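PDB 2NVO: RNA-binding protein RO60 from Deinococcus radiodurans, which binds several small RNAs that accumulate during recovery from ultraviolet irradiation and contributes to the resistance of the bacterium to that radiation. Local coordinates for residues 222-227 with 243-248. Residues are numbered along the deposited sequence; the frame is centred on the assembly and turned at random.
Sequences VIEGHL and QEYRLP
Tyr245 lays its ring flat on the backbone of Gly225. Gly225 CA stands over the centre of the ring, 3.6 Å from the centroid and close to the ring normal, a CH-pi contact. The opposite face carries Glu244 CG, offset toward the rim. With no side chain at Gly225, the ring comes right down on helix 219-229. At the far end of the ring, Tyr245 OH donates a hydrogen bond of 3.0 Å to Glu224 OE1. Glu224 CG is anti to the backbone N and the chain beyond is extended, which carries the carboxylate out to the phenol oxygen. The hydroxyl meets the carboxylate from above its plane, 48° out of it. The carboxylate and ring planes are 74° apart. Lys228 NZ is a second hydrogen-bond partner of Tyr245 OH.

Arg246 is the first residue after helix 235-245 to leave helical backbone angles, with positive phi. Leu247 then points back at the first helix, and its CD1 lies 3.3 Å from Gly225 O. Pro248 crosses His226 at about a right angle, with CG at the edge of the imidazole, 3.5 Å from His226 NE2. The Arg246 guanidinium lies by Val222 CG1, the two side chains meeting obliquely. Its buried NE has no polar partner.

The contact joins two successive helices of the TROVE domain, which is built of HEAT-like repeats, within a region that by similarity binds RNA. Its chemistry is mostly apolar. Two hydrogen bonds grip the phenol oxygen, and Lys228 would probably polarise the hydroxyl toward Glu224.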
ATOM      1  N   VAL A 222     -28.423   6.529  -5.093  1.00 47.93           N
ATOM      2  CA  VAL A 222     -27.059   6.457  -5.612  1.00 49.07           C
ATOM      3  C   VAL A 222     -27.019   5.595  -6.870  1.00 45.79           C
ATOM      4  O   VAL A 222     -26.258   5.870  -7.796  1.00 44.64           O
ATOM      5  CB  VAL A 222     -26.043   5.936  -4.566  1.00 47.27           C
ATOM      6  CG1 VAL A 222     -26.263   6.624  -3.231  1.00 50.13           C
ATOM      7  CG2 VAL A 222     -26.138   4.431  -4.414  1.00 45.17           C
ATOM      8  N   ILE A 223     -27.861   4.569  -6.911  1.00 42.94           N
ATOM      9  CA  ILE A 223     -27.950   3.721  -8.091  1.00 45.30           C
ATOM     10  C   ILE A 223     -28.510   4.481  -9.301  1.00 44.61           C
ATOM     11  O   ILE A 223     -27.905   4.485 -10.374  1.00 42.65           O
ATOM     12  CB  ILE A 223     -28.762   2.448  -7.807  1.00 43.95           C
ATOM     13  CG1 ILE A 223     -28.036   1.599  -6.762  1.00 38.25           C
ATOM     14  CG2 ILE A 223     -28.991   1.660  -9.097  1.00 41.18           C
ATOM     15  CD1 ILE A 223     -28.688   0.253  -6.492  1.00 39.52           C
ATOM     16  N   GLU A 224     -29.648   5.144  -9.126  1.00 46.04           N
ATOM     17  CA  GLU A 224     -30.226   5.933 -10.209  1.00 47.27           C
ATOM     18  C   GLU A 224     -29.223   6.968 -10.699  1.00 47.30           C
ATOM     19  O   GLU A 224     -29.037   7.154 -11.904  1.00 47.64           O
ATOM     20  CB  GLU A 224     -31.507   6.632  -9.750  1.00 53.06           C
ATOM     21  CG  GLU A 224     -32.213   7.401 -10.861  1.00 54.15           C
ATOM     22  CD  GLU A 224     -33.579   7.912 -10.449  1.00 56.03           C
ATOM     23  OE1 GLU A 224     -33.668   8.629  -9.430  1.00 56.41           O
ATOM     24  OE2 GLU A 224     -34.564   7.597 -11.150  1.00 56.29           O
ATOM     25  N   GLY A 225     -28.576   7.633  -9.747  1.00 48.54           N
ATOM     26  CA  GLY A 225     -27.586   8.644 -10.048  1.00 45.66           C
ATOM     27  C   GLY A 225     -26.454   8.114 -10.903  1.00 45.72           C
ATOM     28  O   GLY A 225     -26.073   8.748 -11.886  1.00 43.54           O
ATOM     29  N   HIS A 226     -25.915   6.956 -10.528  1.00 40.46           N
ATOM     30  CA  HIS A 226     -24.836   6.335 -11.289  1.00 42.68           C
ATOM     31  C   HIS A 226     -25.304   5.934 -12.682  1.00 42.16           C
ATOM     32  O   HIS A 226     -24.556   6.040 -13.654  1.00 40.07           O
ATOM     33  CB  HIS A 226     -24.261   5.121 -10.550  1.00 41.09           C
ATOM     34  CG  HIS A 226     -23.091   5.447  -9.669  1.00 41.77           C
ATOM     35  ND1 HIS A 226     -21.795   5.494 -10.140  1.00 41.72           N
ATOM     36  CD2 HIS A 226     -23.024   5.748  -8.352  1.00 44.18           C
ATOM     37  CE1 HIS A 226     -20.983   5.808  -9.148  1.00 40.38           C
ATOM     38  NE2 HIS A 226     -21.698   5.968  -8.052  1.00 40.25           N
ATOM     39  N   LEU A 227     -26.545   5.479 -12.773  1.00 41.83           N
ATOM     40  CA  LEU A 227     -27.123   5.119 -14.059  1.00 46.00           C
ATOM     41  C   LEU A 227     -27.107   6.324 -14.992  1.00 46.83           C
ATOM     42  O   LEU A 227     -26.446   6.309 -16.034  1.00 50.75           O
ATOM     43  CB  LEU A 227     -28.548   4.601 -13.873  1.00 45.67           C
ATOM     44  CG  LEU A 227     -28.637   3.300 -13.074  1.00 45.73           C
ATOM     45  CD1 LEU A 227     -30.075   2.853 -12.907  1.00 44.88           C
ATOM     46  CD2 LEU A 227     -27.804   2.212 -13.740  1.00 43.52           C
ATOM     47  N   GLN A 243     -23.516  16.333  -7.872  1.00 53.42           N
ATOM     48  CA  GLN A 243     -24.014  17.301  -6.907  1.00 55.16           C
ATOM     49  C   GLN A 243     -25.360  16.841  -6.359  1.00 54.42           C
ATOM     50  O   GLN A 243     -25.549  16.759  -5.147  1.00 54.48           O
ATOM     51  CB  GLN A 243     -24.135  18.692  -7.532  1.00 52.93           C
ATOM     52  CG  GLN A 243     -22.840  19.488  -7.531  1.00 52.35           C
ATOM     53  CD  GLN A 243     -23.023  20.899  -8.063  1.00 59.26           C
ATOM     54  OE1 GLN A 243     -23.948  21.171  -8.831  1.00 59.66           O
ATOM     55  NE2 GLN A 243     -22.139  21.806  -7.658  1.00 58.44           N
ATOM     56  N   GLU A 244     -26.293  16.527  -7.250  1.00 52.03           N
ATOM     57  CA  GLU A 244     -27.589  16.042  -6.798  1.00 56.11           C
ATOM     58  C   GLU A 244     -27.469  14.718  -6.052  1.00 56.20           C
ATOM     59  O   GLU A 244     -28.162  14.489  -5.063  1.00 56.44           O
ATOM     60  CB  GLU A 244     -28.569  15.882  -7.962  1.00 56.56           C
ATOM     61  CG  GLU A 244     -29.776  15.036  -7.584  1.00 56.68           C
ATOM     62  CD  GLU A 244     -30.906  15.106  -8.590  1.00 61.74           C
ATOM     63  OE1 GLU A 244     -30.644  15.423  -9.772  1.00 61.83           O
ATOM     64  OE2 GLU A 244     -32.062  14.834  -8.191  1.00 65.56           O
ATOM     65  N   TYR A 245     -26.572  13.856  -6.523  1.00 56.14           N
ATOM     66  CA  TYR A 245     -26.562  12.458  -6.094  1.00 55.76           C
ATOM     67  C   TYR A 245     -25.355  12.013  -5.264  1.00 56.62           C
ATOM     68  O   TYR A 245     -25.129  10.813  -5.110  1.00 59.07           O
ATOM     69  CB  TYR A 245     -26.684  11.544  -7.316  1.00 56.08           C
ATOM     70  CG  TYR A 245     -28.080  11.426  -7.883  1.00 55.52           C
ATOM     71  CD1 TYR A 245     -29.027  10.607  -7.280  1.00 56.02           C
ATOM     72  CD2 TYR A 245     -28.445  12.117  -9.031  1.00 56.79           C
ATOM     73  CE1 TYR A 245     -30.305  10.489  -7.797  1.00 56.09           C
ATOM     74  CE2 TYR A 245     -29.719  12.003  -9.555  1.00 56.88           C
ATOM     75  CZ  TYR A 245     -30.643  11.187  -8.933  1.00 56.17           C
ATOM     76  OH  TYR A 245     -31.912  11.069  -9.449  1.00 61.51           O
ATOM     77  N   ARG A 246     -24.583  12.963  -4.743  1.00 56.95           N
ATOM     78  CA  ARG A 246     -23.405  12.655  -3.918  1.00 60.02           C
ATOM     79  C   ARG A 246     -22.432  11.678  -4.590  1.00 57.49           C
ATOM     80  O   ARG A 246     -21.701  10.949  -3.919  1.00 61.18           O
ATOM     81  CB  ARG A 246     -23.826  12.141  -2.526  1.00 60.46           C
ATOM     82  CG  ARG A 246     -24.415  10.722  -2.494  1.00 59.34           C
ATOM     83  CD  ARG A 246     -23.425   9.695  -1.952  1.00 60.42           C
ATOM     84  NE  ARG A 246     -23.610   8.372  -2.549  1.00 61.66           N
ATOM     85  CZ  ARG A 246     -23.189   7.235  -1.996  1.00 61.49           C
ATOM     86  NH1 ARG A 246     -23.390   6.076  -2.616  1.00 58.04           N
ATOM     87  NH2 ARG A 246     -22.573   7.254  -0.819  1.00 59.00           N
ATOM     88  N   LEU A 247     -22.405  11.689  -5.919  1.00 57.25           N
ATOM     89  CA  LEU A 247     -21.680  10.669  -6.675  1.00 54.65           C
ATOM     90  C   LEU A 247     -20.175  10.912  -6.789  1.00 54.02           C
ATOM     91  O   LEU A 247     -19.729  12.048  -6.965  1.00 53.70           O
ATOM     92  CB  LEU A 247     -22.282  10.521  -8.075  1.00 53.77           C
ATOM     93  CG  LEU A 247     -23.749  10.094  -8.139  1.00 50.42           C
ATOM     94  CD1 LEU A 247     -24.277  10.272  -9.545  1.00 48.97           C
ATOM     95  CD2 LEU A 247     -23.924   8.661  -7.668  1.00 49.70           C
ATOM     96  N   PRO A 248     -19.391   9.830  -6.694  1.00 51.33           N
ATOM     97  CA  PRO A 248     -17.937   9.819  -6.889  1.00 48.42           C
ATOM     98  C   PRO A 248     -17.521  10.212  -8.308  1.00 49.62           C
ATOM     99  O   PRO A 248     -18.282  10.025  -9.256  1.00 48.71           O
ATOM    100  CB  PRO A 248     -17.570   8.353  -6.624  1.00 50.46           C
ATOM    101  CG  PRO A 248     -18.878   7.603  -6.771  1.00 50.56           C
ATOM    102  CD  PRO A 248     -19.863   8.538  -6.180  1.00 50.71           C
TER